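VESB protease (Vibrio cholerae, PDB 4LK4) probably cleaves internal peptide bonds of proteins as a secreted, trypsin-like serine endopeptidase of the S1 family. Local coordinates at residues Y50-A55 / R209-I214; Y90-Y95 / N102-V107. The protein carries 1 engineered substitution. All coordinates share one frame; numbering follows the deposited sequence.

Interaction 1 of 2, residues Y50-A55 / R209-I214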
loop_
_atom_site.group_PDB
_atom_site.type_symbol
_atom_site.label_atom_id
_atom_site.label_comp_id
_atom_site.label_asym_id
_atom_site.label_seq_id
_atom_site.Cartn_x
_atom_site.Cartn_y
_atom_site.Cartn_z
ATOM N N TYR A 50 -8.728 3.918 -5.294
ATOM C CA TYR A 50 -7.534 3.283 -4.761
ATOM C C TYR A 50 -6.230 3.807 -5.310
ATOM O O TYR A 50 -6.072 4.023 -6.511
ATOM C CB TYR A 50 -7.593 1.796 -5.004
ATOM C CG TYR A 50 -8.805 1.141 -4.399
ATOM C CD1 TYR A 50 -8.878 0.934 -3.032
ATOM C CD2 TYR A 50 -9.879 0.720 -5.196
ATOM C CE1 TYR A 50 -9.984 0.331 -2.457
ATOM C CE2 TYR A 50 -11.000 0.102 -4.626
ATOM C CZ TYR A 50 -11.038 -0.087 -3.255
ATOM O OH TYR A 50 -12.113 -0.678 -2.652
ATOM N N VAL A 51 -5.283 3.965 -4.393
ATOM C CA VAL A 51 -3.938 4.403 -4.675
ATOM C C VAL A 51 -2.941 3.369 -4.150
ATOM O O VAL A 51 -3.115 2.821 -3.063
ATOM C CB VAL A 51 -3.699 5.712 -3.944
ATOM C CG1 VAL A 51 -2.231 6.076 -3.946
ATOM C CG2 VAL A 51 -4.547 6.806 -4.567
ATOM N N LEU A 52 -1.900 3.113 -4.926
ATOM C CA LEU A 52 -0.856 2.153 -4.584
ATOM C C LEU A 52 0.348 2.933 -4.127
ATOM O O LEU A 52 0.719 3.949 -4.751
ATOM C CB LEU A 52 -0.465 1.359 -5.818
ATOM C CG LEU A 52 0.671 0.354 -5.666
ATOM C CD1 LEU A 52 0.375 -0.671 -4.584
ATOM C CD2 LEU A 52 0.960 -0.341 -6.996
ATOM N N THR A 53 0.952 2.492 -3.035
ATOM C CA THR A 53 2.075 3.208 -2.451
ATOM C C THR A 53 2.874 2.265 -1.574
ATOM O O THR A 53 2.643 1.070 -1.605
ATOM C CB THR A 53 1.584 4.439 -1.667
ATOM O OG1 THR A 53 2.701 5.289 -1.394
ATOM C CG2 THR A 53 0.981 4.052 -0.365
ATOM N N ALA A 54 3.807 2.793 -0.799
ATOM C CA ALA A 54 4.711 2.003 0.022
ATOM C C ALA A 54 4.151 1.944 1.439
ATOM O O ALA A 54 3.571 2.917 1.901
ATOM C CB ALA A 54 6.088 2.646 0.016
ATOM N N ALA A 55 4.285 0.826 2.149
ATOM C CA ALA A 55 3.727 0.788 3.530
ATOM C C ALA A 55 4.467 1.690 4.495
ATOM O O ALA A 55 3.857 2.283 5.386
ATOM C CB ALA A 55 3.692 -0.618 4.084
ATOM N N ARG A 209 5.289 1.203 -20.219
ATOM C CA ARG A 209 4.868 2.059 -19.091
ATOM C C ARG A 209 4.136 1.337 -17.974
ATOM O O ARG A 209 3.553 1.987 -17.119
ATOM C CB ARG A 209 3.964 3.225 -19.540
ATOM C CG ARG A 209 4.363 3.949 -20.813
ATOM C CD ARG A 209 5.786 4.455 -20.774
ATOM N NE ARG A 209 5.968 5.514 -19.787
ATOM C CZ ARG A 209 7.119 6.151 -19.600
ATOM N NH1 ARG A 209 8.202 5.842 -20.341
ATOM N NH2 ARG A 209 7.191 7.100 -18.673
ATOM N N GLU A 210 4.139 0.015 -17.977
ATOM C CA GLU A 210 3.422 -0.734 -16.945
ATOM C C GLU A 210 4.203 -0.471 -15.645
ATOM O O GLU A 210 5.439 -0.402 -15.667
ATOM C CB GLU A 210 3.364 -2.239 -17.276
ATOM C CG GLU A 210 2.673 -2.635 -18.607
ATOM C CD GLU A 210 3.565 -2.562 -19.885
ATOM O OE1 GLU A 210 4.784 -2.207 -19.847
ATOM O OE2 GLU A 210 3.032 -2.876 -20.978
ATOM N N GLN A 211 3.499 -0.280 -14.529
ATOM C CA GLN A 211 4.180 -0.092 -13.256
ATOM C C GLN A 211 4.703 -1.414 -12.767
ATOM O O GLN A 211 3.941 -2.308 -12.454
ATOM C CB GLN A 211 3.274 0.515 -12.198
ATOM C CG GLN A 211 3.959 0.644 -10.855
ATOM C CD GLN A 211 3.138 1.438 -9.842
ATOM O OE1 GLN A 211 2.049 1.945 -10.131
ATOM N NE2 GLN A 211 3.674 1.561 -8.653
ATOM N N LEU A 212 6.019 -1.531 -12.736
ATOM C CA LEU A 212 6.692 -2.735 -12.323
ATOM C C LEU A 212 6.946 -2.694 -10.813
ATOM O O LEU A 212 7.077 -3.718 -10.175
ATOM C CB LEU A 212 8.032 -2.819 -13.039
ATOM C CG LEU A 212 8.937 -4.008 -12.713
ATOM C CD1 LEU A 212 8.349 -5.291 -13.254
ATOM C CD2 LEU A 212 10.309 -3.800 -13.324
ATOM N N GLY A 213 7.064 -1.511 -10.238
ATOM C CA GLY A 213 7.561 -1.435 -8.890
ATOM C C GLY A 213 7.117 -0.210 -8.145
ATOM O O GLY A 213 6.524 0.692 -8.745
ATOM N N ILE A 214 7.431 -0.201 -6.840
ATOM C CA ILE A 214 7.137 0.901 -5.930
ATOM C C ILE A 214 8.421 1.334 -5.223
ATOM O O ILE A 214 9.125 0.511 -4.659
ATOM C CB ILE A 214 6.155 0.470 -4.828
ATOM C CG1 ILE A 214 4.875 -0.084 -5.424
ATOM C CG2 ILE A 214 5.767 1.646 -3.957
ATOM C CD1 ILE A 214 4.055 -0.871 -4.432
HETATM O O HOH W 1 2.936 3.522 -6.662
#
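I214 meets the chain from L52 to A54 with both of its branches, and this branched side chain carries most of the apolar contact. Its longer branch, extended at chi2 (164°), brings CD1 up to L52, where the methyl lies 3.7 Å from L52 CD1. The same I214 CD1 rests 3.7 Å from T53 O, so it touches backbone as well as side chain. The other branch packs against the T53-A54 peptide, with I214 CG2 3.9 Å from A54 N, and also faces the methyl of A54. With CG anti to its backbone N (chi1 177°), L52 reaches toward the other strand, and its forked end divides: CD1 goes to I214, while CD2 sits over one flat face of the Q211 carboxamide, 3.7 Å from Q211 NE2.

The polar contacts lie beside this apolar patch. No direct hydrogen bond spans the two segments; one water does the bridging, giving a hydrogen to L52 O at 3.0 Å and accepting one from Q211 NE2 at 2.9 Å. Q211 NE2 also donates to G213 O, 3.0 Å away, from above that carbonyl's plane, while Q211 OE1 is hydrogen-bonded to S44 OG. The bonds at OE1 and NE2 fix the amide's rotation and hold one face toward L52 CD2.

L212 and G213 form a classic beta bulge against strand 202-205. The axes of the short segments 50-53 and 211-214 approach to 8.3 Å at 64°, packing without backbone pairing. The first belongs to the closed barrel, between strands 39-46 and 105-109; the second belongs to the other antiparallel sheet, between strands 202-205 and 229-233. Their meeting is part of the buried interface between the two beta-barrels of the trypsin fold.

Interaction 2 of 2, residues Y90-Y95 / N102-V107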
loop_
_atom_site.group_PDB
_atom_site.type_symbol
_atom_site.label_atom_id
_atom_site.label_comp_id
_atom_site.label_asym_id
_atom_site.label_seq_id
_atom_site.Cartn_x
_atom_site.Cartn_y
_atom_site.Cartn_z
ATOM N N TYR A 90 -4.611 0.121 3.902
ATOM C CA TYR A 90 -4.311 -1.295 4.063
ATOM C C TYR A 90 -2.823 -1.479 3.839
ATOM O O TYR A 90 -2.318 -1.137 2.781
ATOM C CB TYR A 90 -5.128 -2.158 3.083
ATOM C CG TYR A 90 -6.584 -1.824 3.166
ATOM C CD1 TYR A 90 -7.136 -0.826 2.393
ATOM C CD2 TYR A 90 -7.392 -2.456 4.062
ATOM C CE1 TYR A 90 -8.472 -0.481 2.511
ATOM C CE2 TYR A 90 -8.727 -2.151 4.160
ATOM C CZ TYR A 90 -9.267 -1.148 3.396
ATOM O OH TYR A 90 -10.617 -0.839 3.547
ATOM N N ARG A 91 -2.112 -1.975 4.840
ATOM C CA ARG A 91 -0.707 -2.303 4.659
ATOM C C ARG A 91 -0.529 -3.793 4.625
ATOM O O ARG A 91 -1.329 -4.523 5.186
ATOM C CB ARG A 91 0.098 -1.755 5.819
ATOM C CG ARG A 91 -0.010 -0.251 5.992
ATOM C CD ARG A 91 0.433 0.107 7.400
ATOM N NE ARG A 91 1.757 0.683 7.393
ATOM C CZ ARG A 91 2.648 0.614 8.378
ATOM N NH1 ARG A 91 2.410 -0.060 9.502
ATOM N NH2 ARG A 91 3.819 1.231 8.209
ATOM N N HIS A 92 0.535 -4.275 4.004
ATOM C CA HIS A 92 0.761 -5.703 4.004
ATOM C C HIS A 92 0.936 -6.169 5.433
ATOM O O HIS A 92 1.667 -5.567 6.191
ATOM C CB HIS A 92 1.974 -6.079 3.189
ATOM C CG HIS A 92 1.909 -7.475 2.668
ATOM N ND1 HIS A 92 2.204 -8.565 3.449
ATOM C CD2 HIS A 92 1.535 -7.966 1.463
ATOM C CE1 HIS A 92 2.040 -9.671 2.749
ATOM N NE2 HIS A 92 1.632 -9.336 1.539
ATOM N N LEU A 93 0.253 -7.234 5.816
ATOM C CA LEU A 93 0.293 -7.689 7.198
ATOM C C LEU A 93 1.618 -8.386 7.553
ATOM O O LEU A 93 1.915 -8.577 8.739
ATOM C CB LEU A 93 -0.913 -8.572 7.498
ATOM C CG LEU A 93 -2.243 -7.800 7.532
ATOM C CD1 LEU A 93 -3.369 -8.764 7.860
ATOM C CD2 LEU A 93 -2.226 -6.679 8.564
ATOM N N SER A 94 2.401 -8.737 6.527
ATOM C CA SER A 94 3.790 -9.204 6.678
ATOM C C SER A 94 4.835 -8.085 6.464
ATOM O O SER A 94 6.039 -8.340 6.464
ATOM C CB SER A 94 4.060 -10.398 5.740
ATOM O OG SER A 94 3.175 -11.485 6.068
ATOM N N TYR A 95 4.387 -6.847 6.309
ATOM C CA TYR A 95 5.311 -5.708 6.299
ATOM C C TYR A 95 6.114 -5.738 7.574
ATOM O O TYR A 95 5.554 -5.917 8.663
ATOM C CB TYR A 95 4.562 -4.383 6.199
ATOM C CG TYR A 95 5.400 -3.174 6.522
ATOM C CD1 TYR A 95 6.506 -2.829 5.750
ATOM C CD2 TYR A 95 5.076 -2.366 7.594
ATOM C CE1 TYR A 95 7.258 -1.702 6.038
ATOM C CE2 TYR A 95 5.819 -1.260 7.902
ATOM C CZ TYR A 95 6.907 -0.925 7.122
ATOM O OH TYR A 95 7.626 0.177 7.488
ATOM N N ASN A 102 7.991 -6.553 2.131
ATOM C CA ASN A 102 6.585 -6.431 1.860
ATOM C C ASN A 102 6.125 -5.018 2.066
ATOM O O ASN A 102 5.093 -4.776 2.671
ATOM C CB ASN A 102 5.796 -7.417 2.698
ATOM C CG ASN A 102 6.398 -8.794 2.653
ATOM O OD1 ASN A 102 6.604 -9.369 1.578
ATOM N ND2 ASN A 102 6.724 -9.323 3.820
ATOM N N ASP A 103 6.907 -4.089 1.524
ATOM C CA ASP A 103 6.678 -2.674 1.715
ATOM C C ASP A 103 5.654 -2.209 0.708
ATOM O O ASP A 103 5.985 -1.631 -0.308
ATOM C CB ASP A 103 7.984 -1.906 1.553
ATOM C CG ASP A 103 7.883 -0.454 1.985
ATOM O OD1 ASP A 103 6.908 -0.073 2.669
ATOM O OD2 ASP A 103 8.816 0.315 1.633
ATOM N N ILE A 104 4.392 -2.483 0.999
ATOM C CA ILE A 104 3.348 -2.105 0.099
ATOM C C ILE A 104 2.082 -1.785 0.864
ATOM O O ILE A 104 1.814 -2.376 1.903
ATOM C CB ILE A 104 3.112 -3.221 -0.915
ATOM C CG1 ILE A 104 2.133 -2.769 -2.001
ATOM C CG2 ILE A 104 2.638 -4.495 -0.223
ATOM C CD1 ILE A 104 2.035 -3.731 -3.163
ATOM N N ALA A 105 1.316 -0.841 0.314
ATOM C CA ALA A 105 0.087 -0.373 0.932
ATOM C C ALA A 105 -0.908 0.140 -0.084
ATOM O O ALA A 105 -0.531 0.593 -1.131
ATOM C CB ALA A 105 0.401 0.735 1.940
ATOM N N ILE A 106 -2.182 0.106 0.281
ATOM C CA ILE A 106 -3.258 0.681 -0.523
ATOM C C ILE A 106 -3.886 1.818 0.274
ATOM O O ILE A 106 -4.161 1.664 1.456
ATOM C CB ILE A 106 -4.377 -0.353 -0.813
ATOM C CG1 ILE A 106 -3.858 -1.464 -1.723
ATOM C CG2 ILE A 106 -5.611 0.306 -1.419
ATOM C CD1 ILE A 106 -3.327 -0.966 -3.048
ATOM N N VAL A 107 -4.104 2.949 -0.385
ATOM C CA VAL A 107 -4.884 4.011 0.208
ATOM C C VAL A 107 -6.250 3.979 -0.455
ATOM O O VAL A 107 -6.352 4.109 -1.665
ATOM C CB VAL A 107 -4.219 5.382 0.024
ATOM C CG1 VAL A 107 -5.004 6.459 0.761
ATOM C CG2 VAL A 107 -2.778 5.333 0.525
#
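The H92 imidazole carries N102 on one face: N102 CB makes a CH-pi contact 4.1 Å from the H92 ring centroid, and the N102 carboxamide is stacked there toward the rim, its plane 26° from that of the ring. S94 CA lies in plane at the edge, where H92 ND1 accepts a bond from S94 N. The Y95 ring runs alongside the D103 carboxylate, the planes 25° apart, with Y95 CE1 3.8 Å from D103 OD1. Another atom of that ring, Y95 CD2, lies over the rim of one face of the R91 guanidinium, whose salt bridge goes to D59.

N102 ND2 donates to S94 O at 2.9 Å, coming from above the carbonyl plane, and so ties N102 to the type I turn of H92 to Y95. CG anti to the backbone N (chi1 -155°) turns the H92 ring so that its CD2 comes 4.0 Å from I104 CG2; H92 CB lies beside the same methyl, at 3.8 Å.

Ahead of the turn, residues 90-91 pair antiparallel with 105-106. Y90 and I106 form a hydrogen-bonded pair (Y90 N to I106 O 2.9 Å, I106 N to Y90 O 2.8 Å), and R91 with A105 a non-hydrogen-bonded one. A third backbone bond, from H92 N to I104 O at 3.1 Å, carries the pairing one step past the strands.

D103 is the centre of an inverse gamma turn. Its OD2 is hydrogen-bonded to H56 ND1 and S216 OG, the pattern of the aspartate and histidine of the catalytic triad in trypsin-like proteases, here just ahead of strand 105-109.

From the N terminus, segment 50-55 comes first and waits longest for its partner. The chain then runs through strands 66-70 and 82-91, and interaction 2 closes a short loop of six residues between 90-95 and 102-107. Only after crossing into the second barrel does segment 209-214 return to close interaction 1, whose long loop therefore encloses interaction 2 without crossing it. The contacts adjoin: strands 50-53 and 105-109 are neighbours in the first barrel, V51 O lies 2.9 Å from V107 N, and A55 O probably accepts a hydrogen bond from R91 NH2. Interaction 2 pairs two strands of the first barrel, and interaction 1 packs that barrel against the second.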